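Long-range contacts in dihydroneopterin triphosphate diphosphatase (Escherichia coli O157:H7, PDB 5U7F), which probably catalyses the hydrolysis of dihydroneopterin triphosphate to dihydroneopterin monophosphate and pyrophosphate for folate biosynthesis, and probably also hydrolyses nucleoside triphosphates, with a preference for dATP: residues A[9-14]-A[96-101]; A[31-36]-A[117-122]; A[79-84]-A[135-140]. One frame throughout, in Å; residues are numbered along the deposited sequence.

Interaction 1 of 3, residues A[9-14]-A[96-101]; sequences PVSILV and TRNTES. With SO4 (sulfate ion), chain B.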
loop_
_atom_site.group_PDB
_atom_site.type_symbol
_atom_site.label_atom_id
_atom_site.label_comp_id
_atom_site.label_asym_id
_atom_site.label_seq_id
_atom_site.Cartn_x
_atom_site.Cartn_y
_atom_site.Cartn_z
ATOM N N PRO A 9 -14.075 -5.447 0.725
ATOM C CA PRO A 9 -14.001 -3.993 0.503
ATOM C C PRO A 9 -13.560 -3.193 1.750
ATOM O O PRO A 9 -14.019 -2.082 1.977
ATOM C CB PRO A 9 -15.420 -3.645 0.114
ATOM C CG PRO A 9 -16.247 -4.629 0.862
ATOM C CD PRO A 9 -15.471 -5.892 0.907
ATOM N N VAL A 10 -12.690 -3.811 2.539
ATOM C CA VAL A 10 -12.026 -3.188 3.674
ATOM C C VAL A 10 -10.550 -3.508 3.485
ATOM O O VAL A 10 -10.165 -4.672 3.380
ATOM C CB VAL A 10 -12.549 -3.724 5.024
ATOM C CG1 VAL A 10 -11.724 -3.174 6.199
ATOM C CG2 VAL A 10 -14.005 -3.373 5.215
ATOM N N SER A 11 -9.732 -2.479 3.376
ATOM C CA SER A 11 -8.332 -2.671 3.006
ATOM C C SER A 11 -7.397 -1.767 3.819
ATOM O O SER A 11 -7.839 -0.897 4.587
ATOM C CB SER A 11 -8.163 -2.411 1.513
ATOM O OG SER A 11 -8.250 -1.022 1.232
ATOM N N ILE A 12 -6.114 -2.025 3.657
ATOM C CA ILE A 12 -5.057 -1.238 4.248
ATOM C C ILE A 12 -4.116 -0.767 3.158
ATOM O O ILE A 12 -4.043 -1.348 2.067
ATOM C CB ILE A 12 -4.296 -2.011 5.359
ATOM C CG1 ILE A 12 -3.719 -3.336 4.874
ATOM C CG2 ILE A 12 -5.221 -2.271 6.546
ATOM C CD1 ILE A 12 -2.402 -3.230 4.173
ATOM N N LEU A 13 -3.460 0.350 3.440
ATOM C CA LEU A 13 -2.432 0.923 2.581
ATOM C C LEU A 13 -1.215 1.139 3.462
ATOM O O LEU A 13 -1.356 1.694 4.543
ATOM C CB LEU A 13 -2.901 2.247 1.973
ATOM C CG LEU A 13 -1.836 3.173 1.373
ATOM C CD1 LEU A 13 -1.525 2.664 0.024
ATOM C CD2 LEU A 13 -2.337 4.599 1.304
ATOM N N VAL A 14 -0.041 0.660 3.051
ATOM C CA VAL A 14 1.184 0.915 3.810
ATOM C C VAL A 14 2.158 1.687 2.940
ATOM O O VAL A 14 2.675 1.193 1.921
ATOM C CB VAL A 14 1.853 -0.381 4.319
ATOM C CG1 VAL A 14 3.121 -0.029 5.112
ATOM C CG2 VAL A 14 0.900 -1.191 5.163
ATOM N N THR A 96 -19.219 -1.460 -4.716
ATOM C CA THR A 96 -18.553 -0.424 -5.507
ATOM C C THR A 96 -17.638 0.537 -4.707
ATOM O O THR A 96 -16.913 1.359 -5.289
ATOM C CB THR A 96 -19.631 0.414 -6.217
ATOM O OG1 THR A 96 -20.455 1.053 -5.235
ATOM C CG2 THR A 96 -20.509 -0.450 -7.113
ATOM N N ARG A 97 -17.705 0.456 -3.378
ATOM C CA ARG A 97 -16.955 1.351 -2.474
ATOM C C ARG A 97 -15.941 0.553 -1.675
ATOM O O ARG A 97 -16.273 -0.523 -1.193
ATOM C CB ARG A 97 -17.896 2.077 -1.483
ATOM C CG ARG A 97 -19.119 2.768 -2.116
ATOM C CD ARG A 97 -18.724 3.947 -2.980
ATOM N NE ARG A 97 -18.027 4.978 -2.188
ATOM C CZ ARG A 97 -17.361 5.998 -2.715
ATOM N NH1 ARG A 97 -17.302 6.149 -4.025
ATOM N NH2 ARG A 97 -16.765 6.872 -1.923
ATOM N N ASN A 98 -14.733 1.096 -1.503
ATOM C CA ASN A 98 -13.698 0.455 -0.699
ATOM C C ASN A 98 -13.270 1.403 0.393
ATOM O O ASN A 98 -13.119 2.591 0.154
ATOM C CB ASN A 98 -12.480 0.049 -1.522
ATOM C CG ASN A 98 -11.425 -0.659 -0.653
ATOM O OD1 ASN A 98 -11.437 -1.875 -0.492
ATOM N ND2 ASN A 98 -10.563 0.123 -0.032
ATOM N N THR A 99 -13.141 0.875 1.598
ATOM C CA THR A 99 -12.700 1.662 2.737
ATOM C C THR A 99 -11.252 1.255 3.083
ATOM O O THR A 99 -10.961 0.082 3.306
ATOM C CB THR A 99 -13.606 1.453 3.955
ATOM O OG1 THR A 99 -14.961 1.812 3.613
ATOM C CG2 THR A 99 -13.141 2.323 5.080
ATOM N N GLU A 100 -10.374 2.239 3.172
ATOM C CA GLU A 100 -8.939 2.014 3.254
ATOM C C GLU A 100 -8.337 2.720 4.461
ATOM O O GLU A 100 -8.513 3.930 4.591
ATOM C CB GLU A 100 -8.267 2.551 2.001
ATOM C CG GLU A 100 -6.754 2.444 1.938
ATOM C CD GLU A 100 -6.205 3.096 0.655
ATOM O OE1 GLU A 100 -6.134 4.351 0.575
ATOM O OE2 GLU A 100 -5.864 2.347 -0.291
ATOM N N SER A 101 -7.610 1.978 5.288
ATOM C CA SER A 101 -6.883 2.564 6.435
ATOM C C SER A 101 -5.388 2.675 6.169
ATOM O O SER A 101 -4.778 1.746 5.619
ATOM C CB SER A 101 -7.153 1.735 7.703
ATOM O OG SER A 101 -8.531 1.808 8.001
HETATM S S SO4 B . -14.312 8.848 -5.258
HETATM O O1 SO4 B . -14.940 9.322 -6.492
HETATM O O2 SO4 B . -15.330 8.238 -4.414
HETATM O O3 SO4 B . -13.304 7.848 -5.616
HETATM O O4 SO4 B . -13.693 9.971 -4.563
HETATM O O HOH W 1 -16.039 -1.125 3.272
HETATM O O HOH W 2 -6.186 -0.366 0.136
HETATM O O HOH W 3 -9.668 -0.012 6.341
#
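Val10 to Ile12 run parallel to Thr99 to Ser101 as adjacent strands whose axes come within 4.5 Å and diverge by 38°. Ser11 is held at both ends: its N donates to Thr99 O (2.8 Å), and its O accepts from Ser101 N (3.0 Å). Thr99 N bonds Pro9 O and Leu13 N bonds Ser101 O, extending the ladder in both directions. In the mixed sheet of this Nudix fold, strand 10-18 lies between strands 97-107 and 36-42, and its Ile12 side chain packs on helix 49-61. Ser11 and Glu100 share one face. Asn98 CG is anti to its backbone N (chi1 -178°), and from there ND2 donates to Ser11 OG at 2.9 Å, with the oxygen close to the amide plane. Further along, the extended Glu100 side chain and that of Leu13 cross obliquely, Glu100 CD lying 3.7 Å from Leu13 CB. A water donates to both Ile12 O and Glu100 OE2, while Glu100 OE1 is engaged by Ser137 and Trp102. The Arg97 side chain, bent at chi2 and chi3, turns away from strand 10-18; it forms salt bridges with Glu80 and Glu82, and NH1 and NH2 both donate in plane to sulfate O2, NH1 at 2.9 Å.

Interaction 2 of 3, residues A[31-36]-A[117-122]; sequences DDPDFW and EHLAYK. With CO (cobalt (II) ion), chain E; CO (cobalt (II) ion), chain F.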
loop_
_atom_site.group_PDB
_atom_site.type_symbol
_atom_site.label_atom_id
_atom_site.label_comp_id
_atom_site.label_asym_id
_atom_site.label_seq_id
_atom_site.Cartn_x
_atom_site.Cartn_y
_atom_site.Cartn_z
ATOM N N ASP A 31 -2.297 -6.953 -12.412
ATOM C CA ASP A 31 -3.622 -6.952 -13.061
ATOM C C ASP A 31 -3.849 -5.694 -13.900
ATOM O O ASP A 31 -4.622 -5.692 -14.855
ATOM C CB ASP A 31 -4.742 -7.086 -12.024
ATOM C CG ASP A 31 -4.621 -6.086 -10.871
ATOM O OD1 ASP A 31 -3.704 -5.231 -10.904
ATOM O OD2 ASP A 31 -5.455 -6.164 -9.928
ATOM N N ASP A 32 -3.186 -4.619 -13.495
ATOM C CA ASP A 32 -3.192 -3.338 -14.182
ATOM C C ASP A 32 -1.737 -2.836 -14.216
ATOM O O ASP A 32 -1.296 -2.119 -13.320
ATOM C CB ASP A 32 -4.110 -2.336 -13.466
ATOM C CG ASP A 32 -4.245 -1.008 -14.215
ATOM O OD1 ASP A 32 -3.486 -0.785 -15.193
ATOM O OD2 ASP A 32 -5.108 -0.188 -13.815
ATOM N N PRO A 33 -0.981 -3.218 -15.246
ATOM C CA PRO A 33 0.451 -2.858 -15.318
ATOM C C PRO A 33 0.757 -1.346 -15.363
ATOM O O PRO A 33 1.920 -0.953 -15.193
ATOM C CB PRO A 33 0.909 -3.549 -16.610
ATOM C CG PRO A 33 -0.053 -4.705 -16.761
ATOM C CD PRO A 33 -1.369 -4.136 -16.334
ATOM N N ASP A 34 -0.255 -0.508 -15.555
ATOM C CA ASP A 34 -0.068 0.938 -15.571
ATOM C C ASP A 34 -0.205 1.539 -14.158
ATOM O O ASP A 34 0.044 2.717 -13.957
ATOM C CB ASP A 34 -1.082 1.583 -16.507
ATOM C CG ASP A 34 -0.873 1.174 -17.957
ATOM O OD1 ASP A 34 0.306 1.139 -18.392
ATOM O OD2 ASP A 34 -1.879 0.871 -18.643
ATOM N N PHE A 35 -0.577 0.685 -13.213
ATOM C CA PHE A 35 -0.941 1.078 -11.829
ATOM C C PHE A 35 0.230 0.791 -10.902
ATOM O O PHE A 35 0.424 -0.351 -10.514
ATOM C CB PHE A 35 -2.191 0.308 -11.403
ATOM C CG PHE A 35 -2.865 0.829 -10.171
ATOM C CD1 PHE A 35 -2.235 1.695 -9.286
ATOM C CD2 PHE A 35 -4.162 0.429 -9.899
ATOM C CE1 PHE A 35 -2.927 2.146 -8.147
ATOM C CE2 PHE A 35 -4.814 0.864 -8.798
ATOM C CZ PHE A 35 -4.196 1.721 -7.915
ATOM N N TRP A 36 1.011 1.818 -10.590
ATOM C CA TRP A 36 2.004 1.745 -9.518
ATOM C C TRP A 36 1.434 2.219 -8.171
ATOM O O TRP A 36 0.670 3.182 -8.110
ATOM C CB TRP A 36 3.212 2.571 -9.847
ATOM C CG TRP A 36 3.902 2.107 -11.084
ATOM C CD1 TRP A 36 3.433 2.186 -12.364
ATOM C CD2 TRP A 36 5.195 1.489 -11.161
ATOM N NE1 TRP A 36 4.370 1.657 -13.245
ATOM C CE2 TRP A 36 5.456 1.228 -12.528
ATOM C CE3 TRP A 36 6.151 1.124 -10.210
ATOM C CZ2 TRP A 36 6.633 0.613 -12.965
ATOM C CZ3 TRP A 36 7.339 0.528 -10.654
ATOM C CH2 TRP A 36 7.558 0.277 -12.018
ATOM N N GLU A 117 3.547 -10.061 -5.511
ATOM C CA GLU A 117 2.263 -9.686 -6.097
ATOM C C GLU A 117 2.406 -8.754 -7.313
ATOM O O GLU A 117 1.426 -8.479 -8.013
ATOM C CB GLU A 117 1.401 -9.021 -4.988
ATOM C CG GLU A 117 -0.046 -8.685 -5.350
ATOM C CD GLU A 117 -0.846 -8.135 -4.149
ATOM O OE1 GLU A 117 -1.222 -6.926 -4.166
ATOM O OE2 GLU A 117 -1.103 -8.915 -3.190
ATOM N N HIS A 118 3.625 -8.279 -7.578
ATOM C CA HIS A 118 3.831 -7.202 -8.543
ATOM C C HIS A 118 4.797 -7.585 -9.677
ATOM O O HIS A 118 5.346 -8.664 -9.658
ATOM C CB HIS A 118 4.348 -5.979 -7.807
ATOM C CG HIS A 118 3.350 -5.391 -6.854
ATOM N ND1 HIS A 118 3.153 -5.894 -5.587
ATOM C CD2 HIS A 118 2.455 -4.389 -7.004
ATOM C CE1 HIS A 118 2.205 -5.205 -4.980
ATOM N NE2 HIS A 118 1.770 -4.273 -5.812
ATOM N N LEU A 119 5.009 -6.679 -10.621
ATOM C CA LEU A 119 5.853 -6.944 -11.792
ATOM C C LEU A 119 7.270 -6.358 -11.652
ATOM O O LEU A 119 8.234 -6.835 -12.282
ATOM C CB LEU A 119 5.188 -6.374 -13.034
ATOM C CG LEU A 119 3.868 -6.999 -13.495
ATOM C CD1 LEU A 119 3.213 -6.164 -14.566
ATOM C CD2 LEU A 119 4.090 -8.407 -14.020
ATOM N N ALA A 120 7.394 -5.331 -10.810
ATOM C CA ALA A 120 8.592 -4.473 -10.734
ATOM C C ALA A 120 8.455 -3.553 -9.535
ATOM O O ALA A 120 7.335 -3.380 -9.042
ATOM C CB ALA A 120 8.743 -3.636 -11.949
ATOM N N TYR A 121 9.568 -2.957 -9.099
ATOM C CA TYR A 121 9.547 -1.931 -8.049
ATOM C C TYR A 121 10.493 -0.781 -8.422
ATOM O O TYR A 121 11.468 -0.951 -9.189
ATOM C CB TYR A 121 9.916 -2.527 -6.686
ATOM C CG TYR A 121 11.384 -2.834 -6.508
ATOM C CD1 TYR A 121 11.909 -4.072 -6.864
ATOM C CD2 TYR A 121 12.240 -1.894 -5.962
ATOM C CE1 TYR A 121 13.261 -4.363 -6.692
ATOM C CE2 TYR A 121 13.599 -2.170 -5.783
ATOM C CZ TYR A 121 14.101 -3.407 -6.150
ATOM O OH TYR A 121 15.449 -3.671 -5.976
ATOM N N LYS A 122 10.178 0.407 -7.920
ATOM C CA LYS A 122 11.028 1.588 -8.094
ATOM C C LYS A 122 11.039 2.443 -6.818
ATOM O O LYS A 122 10.001 2.588 -6.155
ATOM C CB LYS A 122 10.542 2.436 -9.267
ATOM C CG LYS A 122 10.973 1.935 -10.624
ATOM C CD LYS A 122 12.488 2.073 -10.808
ATOM C CE LYS A 122 12.944 1.593 -12.186
ATOM N NZ LYS A 122 14.416 1.389 -12.221
HETATM CO CO CO E . -1.507 -8.655 -1.101
HETATM CO CO CO F . -1.847 -5.798 -2.443
HETATM O O HOH W 4 -2.710 -10.111 -0.754
HETATM O O HOH W 5 -0.068 -10.199 -0.729
HETATM O O HOH W 6 -3.713 -4.994 -3.244
HETATM O O HOH W 7 -0.541 -4.117 -2.956
#
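Trp36 reaches across to Ala120 and Lys122 with the far end of its six-membered ring, and the two atoms at that corner do the touching. CZ3 lies 3.9 Å from Lys122 CG, and CH2 is 4.1 Å from Ala120 CB; both partners approach the indole obliquely, whereas the Tyr121 carbonyl carbon sits at the ring edge, near its plane. Lys122 meets the ring through the aliphatic start of its chain: a bend at chi2 (-68°) turns CD aside, and the remaining side chain leads away from residues 31-36. A second, smaller patch joins Pro33 to Leu119, whose side chains pass at a slant with Pro33 CB 4.0 Å from Leu119 CD1. Pro33 is carried on a type I turn from Asp32 to Phe35, closed by Phe35 N to Asp32 O (2.9 Å) and overlaid by an Asx turn in which Asp32 OD1 accepts from Asp34 N. Strand 23-29 lies between strands 36-42 and 118-125 in the sheet, so Trp36 meets Ala120 and Lys122 across it, while Pro33 adds the preceding turn. Glu117, which does not touch residues 31-36, bridges two cobalt ions: OE2 binds one together with Glu56 and Glu60, OE1 the other with Thr40 and Glu60, and two waters bind each. With no hydrogen bond between the segments, their association rests on apolar and van der Waals contact at the protein surface.

Interaction 3 of 3, residues A[79-84]-A[135-140]; sequences VEFEIF and SWSNRQ. With SO4 (sulfate ion), chain B.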
loop_
_atom_site.group_PDB
_atom_site.type_symbol
_atom_site.label_atom_id
_atom_site.label_comp_id
_atom_site.label_asym_id
_atom_site.label_seq_id
_atom_site.Cartn_x
_atom_site.Cartn_y
_atom_site.Cartn_z
ATOM N N VAL A 79 -10.103 6.438 4.557
ATOM C CA VAL A 79 -10.854 7.070 3.480
ATOM C C VAL A 79 -11.688 6.012 2.785
ATOM O O VAL A 79 -11.449 4.823 2.975
ATOM C CB VAL A 79 -9.928 7.751 2.476
ATOM C CG1 VAL A 79 -9.192 8.915 3.152
ATOM C CG2 VAL A 79 -8.967 6.720 1.906
ATOM N N GLU A 80 -12.653 6.458 1.991
ATOM C CA GLU A 80 -13.516 5.577 1.210
ATOM C C GLU A 80 -13.511 6.060 -0.234
ATOM O O GLU A 80 -13.591 7.250 -0.501
ATOM C CB GLU A 80 -14.926 5.561 1.775
ATOM C CG GLU A 80 -15.847 4.605 1.040
ATOM C CD GLU A 80 -17.310 4.751 1.445
ATOM O OE1 GLU A 80 -17.635 4.501 2.630
ATOM O OE2 GLU A 80 -18.141 5.121 0.575
ATOM N N PHE A 81 -13.358 5.140 -1.176
ATOM C CA PHE A 81 -13.283 5.537 -2.562
ATOM C C PHE A 81 -14.001 4.529 -3.436
ATOM O O PHE A 81 -14.289 3.396 -3.014
ATOM C CB PHE A 81 -11.827 5.719 -3.017
ATOM C CG PHE A 81 -10.942 4.525 -2.801
ATOM C CD1 PHE A 81 -10.915 3.470 -3.695
ATOM C CD2 PHE A 81 -10.069 4.507 -1.725
ATOM C CE1 PHE A 81 -10.057 2.395 -3.478
ATOM C CE2 PHE A 81 -9.235 3.452 -1.526
ATOM C CZ PHE A 81 -9.222 2.410 -2.395
ATOM N N GLU A 82 -14.290 4.980 -4.649
ATOM C CA GLU A 82 -14.935 4.158 -5.652
ATOM C C GLU A 82 -13.904 3.201 -6.232
ATOM O O GLU A 82 -12.793 3.600 -6.619
ATOM C CB GLU A 82 -15.546 5.028 -6.740
ATOM C CG GLU A 82 -16.269 4.248 -7.863
ATOM C CD GLU A 82 -17.680 3.778 -7.486
ATOM O OE1 GLU A 82 -18.248 4.293 -6.490
ATOM O OE2 GLU A 82 -18.219 2.871 -8.203
ATOM N N ILE A 83 -14.271 1.931 -6.257
ATOM C CA ILE A 83 -13.468 0.893 -6.875
ATOM C C ILE A 83 -13.387 1.162 -8.383
ATOM O O ILE A 83 -14.401 1.408 -9.030
ATOM C CB ILE A 83 -14.061 -0.506 -6.581
ATOM C CG1 ILE A 83 -14.071 -0.722 -5.072
ATOM C CG2 ILE A 83 -13.249 -1.633 -7.269
ATOM C CD1 ILE A 83 -14.721 -1.976 -4.562
ATOM N N PHE A 84 -12.164 1.158 -8.920
ATOM C CA PHE A 84 -11.987 1.291 -10.359
ATOM C C PHE A 84 -12.877 0.294 -11.107
ATOM O O PHE A 84 -12.899 -0.896 -10.801
ATOM C CB PHE A 84 -10.533 1.068 -10.771
ATOM C CG PHE A 84 -9.615 2.211 -10.451
ATOM C CD1 PHE A 84 -9.993 3.514 -10.692
ATOM C CD2 PHE A 84 -8.344 1.963 -9.969
ATOM C CE1 PHE A 84 -9.131 4.566 -10.429
ATOM C CE2 PHE A 84 -7.476 3.007 -9.705
ATOM C CZ PHE A 84 -7.874 4.312 -9.932
ATOM N N SER A 135 -4.002 5.986 -7.866
ATOM C CA SER A 135 -4.893 6.042 -6.710
ATOM C C SER A 135 -4.812 7.381 -5.967
ATOM O O SER A 135 -3.725 7.782 -5.480
ATOM C CB SER A 135 -4.556 4.886 -5.766
ATOM O OG SER A 135 -5.081 5.059 -4.462
ATOM N N TRP A 136 -5.945 8.079 -5.885
ATOM C CA TRP A 136 -5.948 9.371 -5.214
ATOM C C TRP A 136 -5.652 9.226 -3.747
ATOM O O TRP A 136 -5.076 10.121 -3.186
ATOM C CB TRP A 136 -7.268 10.147 -5.433
ATOM C CG TRP A 136 -8.513 9.612 -4.807
ATOM C CD1 TRP A 136 -9.501 8.952 -5.444
ATOM C CD2 TRP A 136 -8.934 9.781 -3.459
ATOM N NE1 TRP A 136 -10.527 8.651 -4.562
ATOM C CE2 TRP A 136 -10.199 9.153 -3.337
ATOM C CE3 TRP A 136 -8.361 10.377 -2.332
ATOM C CZ2 TRP A 136 -10.883 9.096 -2.139
ATOM C CZ3 TRP A 136 -9.045 10.325 -1.133
ATOM C CH2 TRP A 136 -10.292 9.677 -1.042
ATOM N N SER A 137 -5.988 8.101 -3.128
ATOM C CA SER A 137 -5.760 7.962 -1.694
ATOM C C SER A 137 -4.265 7.694 -1.433
ATOM O O SER A 137 -3.681 8.242 -0.496
ATOM C CB SER A 137 -6.623 6.851 -1.107
ATOM O OG SER A 137 -6.354 5.621 -1.744
ATOM N N ASN A 138 -3.666 6.857 -2.270
ATOM C CA ASN A 138 -2.213 6.591 -2.239
ATOM C C ASN A 138 -1.424 7.875 -2.412
ATOM O O ASN A 138 -0.467 8.134 -1.664
ATOM C CB ASN A 138 -1.835 5.581 -3.324
ATOM C CG ASN A 138 -0.558 4.778 -3.011
ATOM O OD1 ASN A 138 -0.428 3.628 -3.485
ATOM N ND2 ASN A 138 0.397 5.367 -2.232
ATOM N N ARG A 139 -1.829 8.684 -3.378
ATOM C CA ARG A 139 -1.238 9.993 -3.567
ATOM C C ARG A 139 -1.326 10.842 -2.319
ATOM O O ARG A 139 -0.311 11.395 -1.843
ATOM C CB ARG A 139 -1.913 10.703 -4.706
ATOM C CG ARG A 139 -1.536 12.170 -4.846
ATOM C CD ARG A 139 -1.963 12.690 -6.202
ATOM N NE ARG A 139 -3.403 12.852 -6.245
ATOM C CZ ARG A 139 -4.253 12.200 -7.032
ATOM N NH1 ARG A 139 -3.855 11.265 -7.914
ATOM N NH2 ARG A 139 -5.538 12.521 -6.923
ATOM N N GLN A 140 -2.535 10.939 -1.779
ATOM C CA GLN A 140 -2.757 11.798 -0.621
ATOM C C GLN A 140 -1.930 11.326 0.589
ATOM O O GLN A 140 -1.388 12.134 1.346
ATOM C CB GLN A 140 -4.245 11.846 -0.271
ATOM C CG GLN A 140 -4.589 12.875 0.807
ATOM C CD GLN A 140 -6.105 13.012 1.080
ATOM O OE1 GLN A 140 -6.521 13.208 2.221
ATOM N NE2 GLN A 140 -6.903 12.944 0.033
HETATM S S SO4 B . -14.312 8.848 -5.258
HETATM O O1 SO4 B . -14.940 9.322 -6.492
HETATM O O2 SO4 B . -15.330 8.238 -4.414
HETATM O O3 SO4 B . -13.304 7.848 -5.616
HETATM O O4 SO4 B . -13.693 9.971 -4.563
#
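Trp136 lays its indole beside Val79, Glu80 and Phe81, with different groups meeting its face and edge. Over one face, toward the rim, stands CB of the next helix residue, Ser137, 4.1 Å above the plane. At the edge are Glu80 O, 3.7 Å from Trp136 CZ2, and a sulfate oxygen, while Phe81 CB and Val79 CB approach obliquely; Phe81 CB comes within 3.6 Å of Trp136 NE1. Another flat group, the guanidinium of Arg139, has Trp136 CA over one face. Phe81 CG stands between its backbone N and carbonyl carbon (chi1 55°), on the side of the strand that faces the helix. Phe81 CE2 lies 3.6 Å from Ser137 OG, and Val79 CG2 packs against Ser137 CB at 3.8 Å. The contact thus seats the first turn of helix 136-147 against the end of the outermost strand 72-82. Ser135 is the N-cap of that helix, its OG accepting from Asn138 N at 3.2 Å. Ser137 is a buried residue, and its OG is hydrogen-bonded to Glu100 OE1 on strand 97-107. The sulfate, probably from the crystallisation liquor, connects the two segments: its O3 accepts from Trp136 NE1 (3.1 Å) and, almost straight at 171°, from Glu82 N (3.2 Å), and Arg97 also binds the ion. Phe81 to Phe84 and Ser135 are predicted to bind substrate. No direct hydrogen bond joins the segments, so their direct contact rests on apolar and van der Waals packing, with the sulfate as a polar bridge; the indole and backbone N-H groups, with Arg97 beside them, make a spot suited to an anion, though the sulfate alone does not establish that a substrate phosphate binds there.

How the interactions relate
From the N terminus, residues 9-14 come first, and interaction 1 closes a loop of 81 residues when 96-101 pairs beside them. Interaction 2 opens inside that loop at 31-36 and closes beyond it at 117-122. Residues 79-84 lie within both loops, yet their partner 135-140 follows both closures, so all three contacts cross one another and none nests. Interaction 3 brings helix 136-147 onto strand 72-82 at the edge of the sheet, beside strand 97-107 of interaction 1, and the centres of these two contacts are 8 Å apart. Interaction 2 is toward the opposite end of the strand order, linked to interaction 3 through packing of Phe35 on Phe84 and Ser135.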